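Local atomic coordinates of Doc8: Type I dockerin repeat domain from family 9 glycoside hydrolase WP_009982745[Ruminococcus flavefaciens] (Ruminococcus flavefaciens FD-1, PDB entry 5M2S), a protein that probably anchors a family 9 glycoside hydrolase to the cellulosome by docking onto a cohesin module, in a fold that binds two calcium ions. Residues B[24-29]-B[66-71]; B[40-45]-B[89-94]. All blocks are in the same frame, centred on the assembly; numbering follows the deposited sequence.

Contact 1 of 2, residues B[24-29]-B[66-71]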
ATOM      1  N   ASN B  24     -18.811  -9.556  21.394  1.00 25.51           N
ATOM      2  CA  ASN B  24     -18.272 -10.698  20.578  1.00 26.30           C
ATOM      3  C   ASN B  24     -17.675 -10.260  19.239  1.00 22.40           C
ATOM      4  O   ASN B  24     -18.397  -9.771  18.361  1.00 26.80           O
ATOM      5  CB  ASN B  24     -19.354 -11.725  20.250  1.00 33.53           C
ATOM      6  CG  ASN B  24     -18.800 -12.933  19.480  1.00 39.22           C
ATOM      7  OD1 ASN B  24     -18.969 -13.055  18.254  1.00 46.50           O
ATOM      8  ND2 ASN B  24     -18.123 -13.824  20.197  1.00 42.32           N
ATOM      9  N   VAL B  25     -16.388 -10.527  19.078  1.00 15.93           N
ATOM     10  CA  VAL B  25     -15.656 -10.229  17.839  1.00 13.26           C
ATOM     11  C   VAL B  25     -15.699 -11.430  16.898  1.00 11.80           C
ATOM     12  O   VAL B  25     -15.443 -12.560  17.330  1.00 11.25           O
ATOM     13  CB  VAL B  25     -14.204  -9.908  18.200  1.00 13.26           C
ATOM     14  CG1 VAL B  25     -13.288  -9.939  16.993  1.00 12.94           C
ATOM     15  CG2 VAL B  25     -14.154  -8.570  18.951  1.00 13.89           C
ATOM     16  N   THR B  26     -15.983 -11.199  15.622  1.00 10.58           N
ATOM     17  CA  THR B  26     -15.997 -12.279  14.643  1.00 10.68           C
ATOM     18  C   THR B  26     -14.601 -12.546  14.105  1.00 10.04           C
ATOM     19  O   THR B  26     -14.207 -13.679  13.889  1.00  9.65           O
ATOM     20  CB  THR B  26     -16.960 -11.981  13.468  1.00 11.40           C
ATOM     21  OG1 THR B  26     -16.563 -10.780  12.792  1.00 11.03           O
ATOM     22  CG2 THR B  26     -18.363 -11.771  13.986  1.00 11.76           C
ATOM     23  N   LEU B  27     -13.838 -11.485  13.890  1.00  8.77           N
ATOM     24  CA  LEU B  27     -12.485 -11.608  13.322  1.00  8.23           C
ATOM     25  C   LEU B  27     -11.745 -10.307  13.666  1.00  7.36           C
ATOM     26  O   LEU B  27     -12.220  -9.225  13.315  1.00  6.46           O
ATOM     27  CB  LEU B  27     -12.563 -11.791  11.803  1.00  8.68           C
ATOM     28  CG  LEU B  27     -11.253 -12.097  11.075  1.00  9.22           C
ATOM     29  CD1 LEU B  27     -10.661 -13.424  11.548  1.00  9.62           C
ATOM     30  CD2 LEU B  27     -11.441 -12.142   9.561  1.00  9.53           C
ATOM     31  N   TRP B  28     -10.642 -10.416  14.406  1.00  7.33           N
ATOM     32  CA  TRP B  28      -9.898  -9.226  14.850  1.00  7.17           C
ATOM     33  C   TRP B  28      -9.341  -8.492  13.637  1.00  6.97           C
ATOM     34  O   TRP B  28      -8.629  -9.089  12.826  1.00  7.14           O
ATOM     35  CB  TRP B  28      -8.752  -9.588  15.797  1.00  7.68           C
ATOM     36  CG  TRP B  28      -9.180  -9.973  17.172  1.00  8.57           C
ATOM     37  CD1 TRP B  28      -9.081 -11.205  17.758  1.00  9.45           C
ATOM     38  CD2 TRP B  28      -9.781  -9.109  18.146  1.00  9.75           C
ATOM     39  NE1 TRP B  28      -9.587 -11.162  19.052  1.00 10.12           N
ATOM     40  CE2 TRP B  28     -10.022  -9.880  19.309  1.00 10.58           C
ATOM     41  CE3 TRP B  28     -10.126  -7.758  18.145  1.00 10.75           C
ATOM     42  CZ2 TRP B  28     -10.591  -9.332  20.461  1.00 11.48           C
ATOM     43  CZ3 TRP B  28     -10.714  -7.205  19.289  1.00 11.66           C
ATOM     44  CH2 TRP B  28     -10.938  -8.001  20.438  1.00 11.99           C
ATOM     45  N   GLY B  29      -9.664  -7.205  13.535  1.00  6.30           N
ATOM     46  CA  GLY B  29      -9.214  -6.352  12.420  1.00  6.02           C
ATOM     47  C   GLY B  29     -10.245  -6.204  11.326  1.00  5.80           C
ATOM     48  O   GLY B  29     -10.114  -5.334  10.478  1.00  5.75           O
ATOM     49  N   THR B  66     -20.179  -0.693  10.595  1.00  7.27           N
ATOM     50  CA  THR B  66     -21.254  -1.222  11.396  1.00  7.69           C
ATOM     51  C   THR B  66     -20.816  -1.398  12.843  1.00  7.27           C
ATOM     52  O   THR B  66     -19.623  -1.347  13.164  1.00  7.01           O
ATOM     53  CB  THR B  66     -21.723  -2.571  10.860  1.00  8.05           C
ATOM     54  OG1 THR B  66     -20.677  -3.548  11.012  1.00  7.79           O
ATOM     55  CG2 THR B  66     -22.090  -2.469   9.403  1.00  9.10           C
ATOM     56  N   ALA B  67     -21.783  -1.601  13.724  1.00  7.25           N
ATOM     57  CA  ALA B  67     -21.446  -1.894  15.135  1.00  7.64           C
ATOM     58  C   ALA B  67     -20.490  -3.071  15.285  1.00  8.05           C
ATOM     59  O   ALA B  67     -19.524  -3.015  16.071  1.00  8.05           O
ATOM     60  CB  ALA B  67     -22.701  -2.141  15.933  1.00  7.78           C
ATOM     61  N   GLN B  68     -20.749  -4.146  14.548  1.00  8.16           N
ATOM     62  CA  GLN B  68     -19.892  -5.321  14.607  1.00  9.07           C
ATOM     63  C   GLN B  68     -18.505  -4.948  14.098  1.00  7.91           C
ATOM     64  O   GLN B  68     -17.479  -5.376  14.667  1.00  7.35           O
ATOM     65  CB  GLN B  68     -20.461  -6.480  13.786  1.00 10.71           C
ATOM     66  CG  GLN B  68     -19.614  -7.742  13.884  1.00 12.48           C
ATOM     67  CD  GLN B  68     -19.587  -8.294  15.302  1.00 13.95           C
ATOM     68  OE1 GLN B  68     -20.628  -8.654  15.847  1.00 17.66           O
ATOM     69  NE2 GLN B  68     -18.415  -8.343  15.915  1.00 14.20           N
ATOM     70  N   GLY B  69     -18.470  -4.119  13.057  1.00  7.26           N
ATOM     71  CA  GLY B  69     -17.207  -3.643  12.521  1.00  7.10           C
ATOM     72  C   GLY B  69     -16.397  -2.832  13.540  1.00  6.74           C
ATOM     73  O   GLY B  69     -15.154  -2.939  13.598  1.00  6.55           O
ATOM     74  N   GLU B  70     -17.071  -2.010  14.340  1.00  6.74           N
ATOM     75  CA  GLU B  70     -16.386  -1.248  15.381  1.00  7.08           C
ATOM     76  C   GLU B  70     -15.841  -2.135  16.473  1.00  7.19           C
ATOM     77  O   GLU B  70     -14.819  -1.799  17.087  1.00  7.30           O
ATOM     78  CB  GLU B  70     -17.288  -0.173  15.984  1.00  7.51           C
ATOM     79  CG  GLU B  70     -17.630   0.906  14.985  1.00  7.90           C
ATOM     80  CD  GLU B  70     -18.211   2.142  15.617  1.00  8.48           C
ATOM     81  OE1 GLU B  70     -18.896   2.006  16.658  1.00  8.78           O
ATOM     82  OE2 GLU B  70     -17.935   3.242  15.076  1.00  9.77           O
ATOM     83  N   LEU B  71     -16.529  -3.226  16.777  1.00  7.20           N
ATOM     84  CA  LEU B  71     -15.993  -4.207  17.746  1.00  7.43           C
ATOM     85  C   LEU B  71     -14.775  -4.905  17.153  1.00  6.58           C
ATOM     86  O   LEU B  71     -13.741  -4.988  17.806  1.00  6.20           O
ATOM     87  CB  LEU B  71     -17.023  -5.255  18.154  1.00  8.56           C
ATOM     88  CG  LEU B  71     -18.202  -4.683  18.947  1.00  9.58           C
ATOM     89  CD1 LEU B  71     -19.260  -5.750  19.198  1.00 10.75           C
ATOM     90  CD2 LEU B  71     -17.740  -4.117  20.271  1.00 10.60           C
TER
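The indole of Trp28 touches helix 67-72 only at Leu71 O, which its CZ3 approaches obliquely at 4.0 Å. One face of the ring is covered from within its own segment, by Val25 CG1 at 3.8 Å above the ring centre. Val25 is forked between two partners: CG1, anti to the backbone N, covers the indole, and CG2 turns to the helix, 3.8 Å from Leu71 O. The second flat group, the carboxamide of Gln68, joins the segments together with Leu71. Gln68 NE2 donates to Asn24 O over 2.8 Å. This bond is nearly straight (N-H...O angle 163°), the acceptor close to the amide plane and the donor on a carbonyl lone pair. A bend at chi2 (64°) folds the Gln68 chain back so that its amide reaches this carbonyl. Thr26 CG2 passes slantwise against the amide, 3.9 Å from Gln68 CD. Leu71 adds a looser apolar contact, its CB 4.5 Å from Val25 CG2.

Asn72, the next residue along, works on both segments. Its OD1 takes a second bond from Gln68 NE2 and its ND2 bonds Thr26 OG1, so the glutamine amide is gripped twice and its rotation fixed; the backbone of Asn72 also bonds Gly29. At the start of the helix Thr66 is the N-cap, its OG1 accepting from Gly69 N at 3.1 Å.

The contact lies at the surface and lays the irregular N-terminal segment, which leads through the first calcium loop to helix 39-50, against short helix 67-72. Trp28 also rests on Asn78 of the second calcium loop and on Thr102 near the C terminus, consistent with the clasping of chain ends known in dockerins, while Glu70 forms a salt bridge with Arg57 beyond helix 52-55.

Contact 2 of 2, residues B[40-45]-B[89-94]. With CA (calcium ion), chain G.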
ATOM      1  N   SER B  40      -8.376  -2.512   3.332  1.00  4.86           N
ATOM      2  CA  SER B  40      -9.716  -1.870   3.308  1.00  4.99           C
ATOM      3  C   SER B  40     -10.295  -1.686   4.718  1.00  4.80           C
ATOM      4  O   SER B  40     -11.135  -0.797   4.988  1.00  4.49           O
ATOM      5  CB  SER B  40     -10.752  -2.626   2.438  1.00  5.27           C
ATOM      6  OG  SER B  40     -10.626  -2.330   1.036  1.00  5.60           O
ATOM      7  N   ASP B  41      -9.857  -2.542   5.629  1.00  4.57           N
ATOM      8  CA  ASP B  41     -10.262  -2.393   7.027  1.00  4.46           C
ATOM      9  C   ASP B  41      -9.668  -1.135   7.635  1.00  4.30           C
ATOM     10  O   ASP B  41     -10.349  -0.464   8.391  1.00  4.22           O
ATOM     11  CB  ASP B  41      -9.892  -3.664   7.799  1.00  4.45           C
ATOM     12  CG  ASP B  41     -10.688  -4.870   7.332  1.00  4.70           C
ATOM     13  OD1 ASP B  41     -11.946  -4.800   7.405  1.00  4.78           O
ATOM     14  OD2 ASP B  41     -10.096  -5.880   6.896  1.00  4.60           O
ATOM     15  N   ALA B  42      -8.429  -0.773   7.285  1.00  4.33           N
ATOM     16  CA  ALA B  42      -7.882   0.493   7.729  1.00  4.47           C
ATOM     17  C   ALA B  42      -8.610   1.673   7.088  1.00  4.62           C
ATOM     18  O   ALA B  42      -8.909   2.673   7.756  1.00  4.84           O
ATOM     19  CB  ALA B  42      -6.364   0.559   7.459  1.00  4.41           C
ATOM     20  N   VAL B  43      -8.958   1.536   5.800  1.00  5.20           N
ATOM     21  CA  VAL B  43      -9.734   2.563   5.118  1.00  5.19           C
ATOM     22  C   VAL B  43     -11.063   2.842   5.841  1.00  5.57           C
ATOM     23  O   VAL B  43     -11.405   3.999   6.106  1.00  5.61           O
ATOM     24  CB  VAL B  43     -10.020   2.159   3.648  1.00  5.45           C
ATOM     25  CG1 VAL B  43     -10.996   3.118   2.996  1.00  5.46           C
ATOM     26  CG2 VAL B  43      -8.714   2.095   2.841  1.00  5.58           C
ATOM     27  N   ILE B  44     -11.845   1.807   6.124  1.00  5.58           N
ATOM     28  CA  ILE B  44     -13.157   2.074   6.705  1.00  5.90           C
ATOM     29  C   ILE B  44     -13.065   2.777   8.086  1.00  5.91           C
ATOM     30  O   ILE B  44     -13.889   3.647   8.409  1.00  5.44           O
ATOM     31  CB  ILE B  44     -14.073   0.837   6.710  1.00  6.45           C
ATOM     32  CG1 ILE B  44     -15.532   1.284   6.835  1.00  7.20           C
ATOM     33  CG2 ILE B  44     -13.696  -0.169   7.785  1.00  6.18           C
ATOM     34  CD1 ILE B  44     -16.468   0.111   6.664  1.00  8.17           C
ATOM     35  N   ILE B  45     -12.077   2.405   8.885  1.00  5.85           N
ATOM     36  CA  ILE B  45     -11.846   3.080  10.132  1.00  6.28           C
ATOM     37  C   ILE B  45     -11.537   4.566   9.879  1.00  6.70           C
ATOM     38  O   ILE B  45     -12.125   5.439  10.513  1.00  6.43           O
ATOM     39  CB  ILE B  45     -10.696   2.393  10.923  1.00  6.32           C
ATOM     40  CG1 ILE B  45     -11.164   1.037  11.507  1.00  6.51           C
ATOM     41  CG2 ILE B  45     -10.176   3.290  12.069  1.00  6.32           C
ATOM     42  CD1 ILE B  45     -10.014   0.162  12.010  1.00  6.56           C
ATOM     43  N   ALA B  89      -2.614   0.014  13.552  1.00  5.03           N
ATOM     44  CA  ALA B  89      -2.330  -1.350  13.986  1.00  4.93           C
ATOM     45  C   ALA B  89      -2.595  -2.379  12.875  1.00  4.59           C
ATOM     46  O   ALA B  89      -1.827  -3.347  12.688  1.00  4.46           O
ATOM     47  CB  ALA B  89      -3.156  -1.691  15.222  1.00  5.05           C
ATOM     48  N   ILE B  90      -3.687  -2.187  12.149  1.00  4.50           N
ATOM     49  CA  ILE B  90      -3.999  -3.058  11.014  1.00  4.52           C
ATOM     50  C   ILE B  90      -2.861  -2.966   9.988  1.00  4.65           C
ATOM     51  O   ILE B  90      -2.394  -3.997   9.477  1.00  4.59           O
ATOM     52  CB  ILE B  90      -5.384  -2.714  10.415  1.00  4.58           C
ATOM     53  CG1 ILE B  90      -6.481  -3.057  11.434  1.00  4.70           C
ATOM     54  CG2 ILE B  90      -5.610  -3.422   9.077  1.00  4.67           C
ATOM     55  CD1 ILE B  90      -7.843  -2.549  11.040  1.00  4.73           C
ATOM     56  N   GLN B  91      -2.412  -1.746   9.673  1.00  4.79           N
ATOM     57  CA  GLN B  91      -1.262  -1.575   8.774  1.00  4.99           C
ATOM     58  C   GLN B  91      -0.021  -2.302   9.283  1.00  5.18           C
ATOM     59  O   GLN B  91       0.666  -2.963   8.503  1.00  4.97           O
ATOM     60  CB  GLN B  91      -0.936  -0.109   8.544  1.00  5.06           C
ATOM     61  CG  GLN B  91      -1.987   0.603   7.737  1.00  5.25           C
ATOM     62  CD  GLN B  91      -1.661   2.075   7.624  1.00  5.58           C
ATOM     63  OE1 GLN B  91      -2.162   2.894   8.415  1.00  6.52           O
ATOM     64  NE2 GLN B  91      -0.774   2.418   6.706  1.00  5.67           N
ATOM     65  N   LYS B  92       0.256  -2.208  10.581  1.00  5.57           N
ATOM     66  CA  LYS B  92       1.433  -2.886  11.135  1.00  6.08           C
ATOM     67  C   LYS B  92       1.329  -4.400  10.960  1.00  5.75           C
ATOM     68  O   LYS B  92       2.294  -5.104  10.598  1.00  5.41           O
ATOM     69  CB  LYS B  92       1.611  -2.540  12.605  1.00  7.35           C
ATOM     70  CG  LYS B  92       2.018  -1.103  12.925  1.00  8.81           C
ATOM     71  CD  LYS B  92       2.119  -0.936  14.432  1.00 11.35           C
ATOM     72  CE  LYS B  92       2.427   0.498  14.822  1.00 14.45           C
ATOM     73  NZ  LYS B  92       2.796   0.575  16.267  1.00 16.65           N
ATOM     74  N   TYR B  93       0.150  -4.924  11.266  1.00  5.52           N
ATOM     75  CA  TYR B  93      -0.109  -6.359  11.110  1.00  5.95           C
ATOM     76  C   TYR B  93       0.116  -6.812   9.668  1.00  5.68           C
ATOM     77  O   TYR B  93       0.819  -7.812   9.384  1.00  5.74           O
ATOM     78  CB  TYR B  93      -1.545  -6.663  11.553  1.00  6.33           C
ATOM     79  CG  TYR B  93      -1.922  -8.057  11.242  1.00  7.16           C
ATOM     80  CD1 TYR B  93      -1.348  -9.112  11.948  1.00  8.00           C
ATOM     81  CD2 TYR B  93      -2.801  -8.342  10.214  1.00  7.70           C
ATOM     82  CE1 TYR B  93      -1.649 -10.419  11.628  1.00  9.13           C
ATOM     83  CE2 TYR B  93      -3.122  -9.653   9.889  1.00  8.90           C
ATOM     84  CZ  TYR B  93      -2.545 -10.677  10.596  1.00  9.75           C
ATOM     85  OH  TYR B  93      -2.880 -11.973  10.257  1.00 11.40           O
ATOM     86  N   LEU B  94      -0.433  -6.053   8.733  1.00  5.32           N
ATOM     87  CA  LEU B  94      -0.292  -6.392   7.302  1.00  5.40           C
ATOM     88  C   LEU B  94       1.161  -6.394   6.832  1.00  5.67           C
ATOM     89  O   LEU B  94       1.535  -7.184   5.936  1.00  5.53           O
ATOM     90  CB  LEU B  94      -1.161  -5.468   6.448  1.00  5.42           C
ATOM     91  CG  LEU B  94      -2.657  -5.665   6.636  1.00  5.33           C
ATOM     92  CD1 LEU B  94      -3.392  -4.520   5.987  1.00  5.45           C
ATOM     93  CD2 LEU B  94      -3.191  -6.970   6.092  1.00  5.60           C
TER
HETATM   94 CA    CA G 202     -12.211  -6.915   6.196  1.00  5.93          CA
HETATM   95  O   HOH W   1     -11.505  -6.214   4.027  1.00  6.60           O
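Ile90 pushes its CD1 against Ile45 CD1, tip to tip at 3.6 Å. The same Ile90 methyl also touches CB of Asp41 at 4.0 Å. With CG1 anti to the carbonyl carbon (chi1 -67°), Ile90 sends this branch toward the opposing helix. Its CG2 lies 4.4 Å from Ala42 CB, and Ala42 and Ile90 are the nearest CA pair. The segment axes pass 9.3 Å apart. They run nearly antiparallel, at 171°. Gln91 adds only its CG, against Ala42 CB; its amide turns outward to bond a basic and a polar side chain of another protein's chain, probably the cohesin partner.

Asp41 closes the first calcium loop as a bidentate ligand, with OD1 and OD2 each 2.5 Å from the calcium. Water, Asp30, Asn32, Asp34 and the Ile36 carbonyl complete the site, and Asp38 N bonds Asp41 OD2. Ile45 and Ile90 each stand four residues after the last ligand of their calcium site, Asp41 and Asp86, consistent with the duplicated dockerin repeat. Across the helices the chemistry is thus purely apolar, which leaves the carboxylate of Asp41 committed to its metal while its CB serves the hydrophobic core.

From the N terminus, 24-29 runs into the first calcium loop and then helix 39-50, which carries 40-45. After helix 52-55 the chain returns at 66-71, where contact 1 closes the span from 29 to 66. The second calcium loop and helix 84-94 follow, and contact 2 closes the span from 45 to 89. The two closed spans cross: 40-45 lies inside the first, while 89-94 lies beyond it. Their centres are 13 Å apart, on opposite sides of the chain's centre, yet they meet at Gly29, whose O packs 3.2 Å from Asp41 CB. Contact 1 ties the N-terminal segment to helix 67-72; contact 2 ties helix 39-50 to helix 84-94, joining the two repeats.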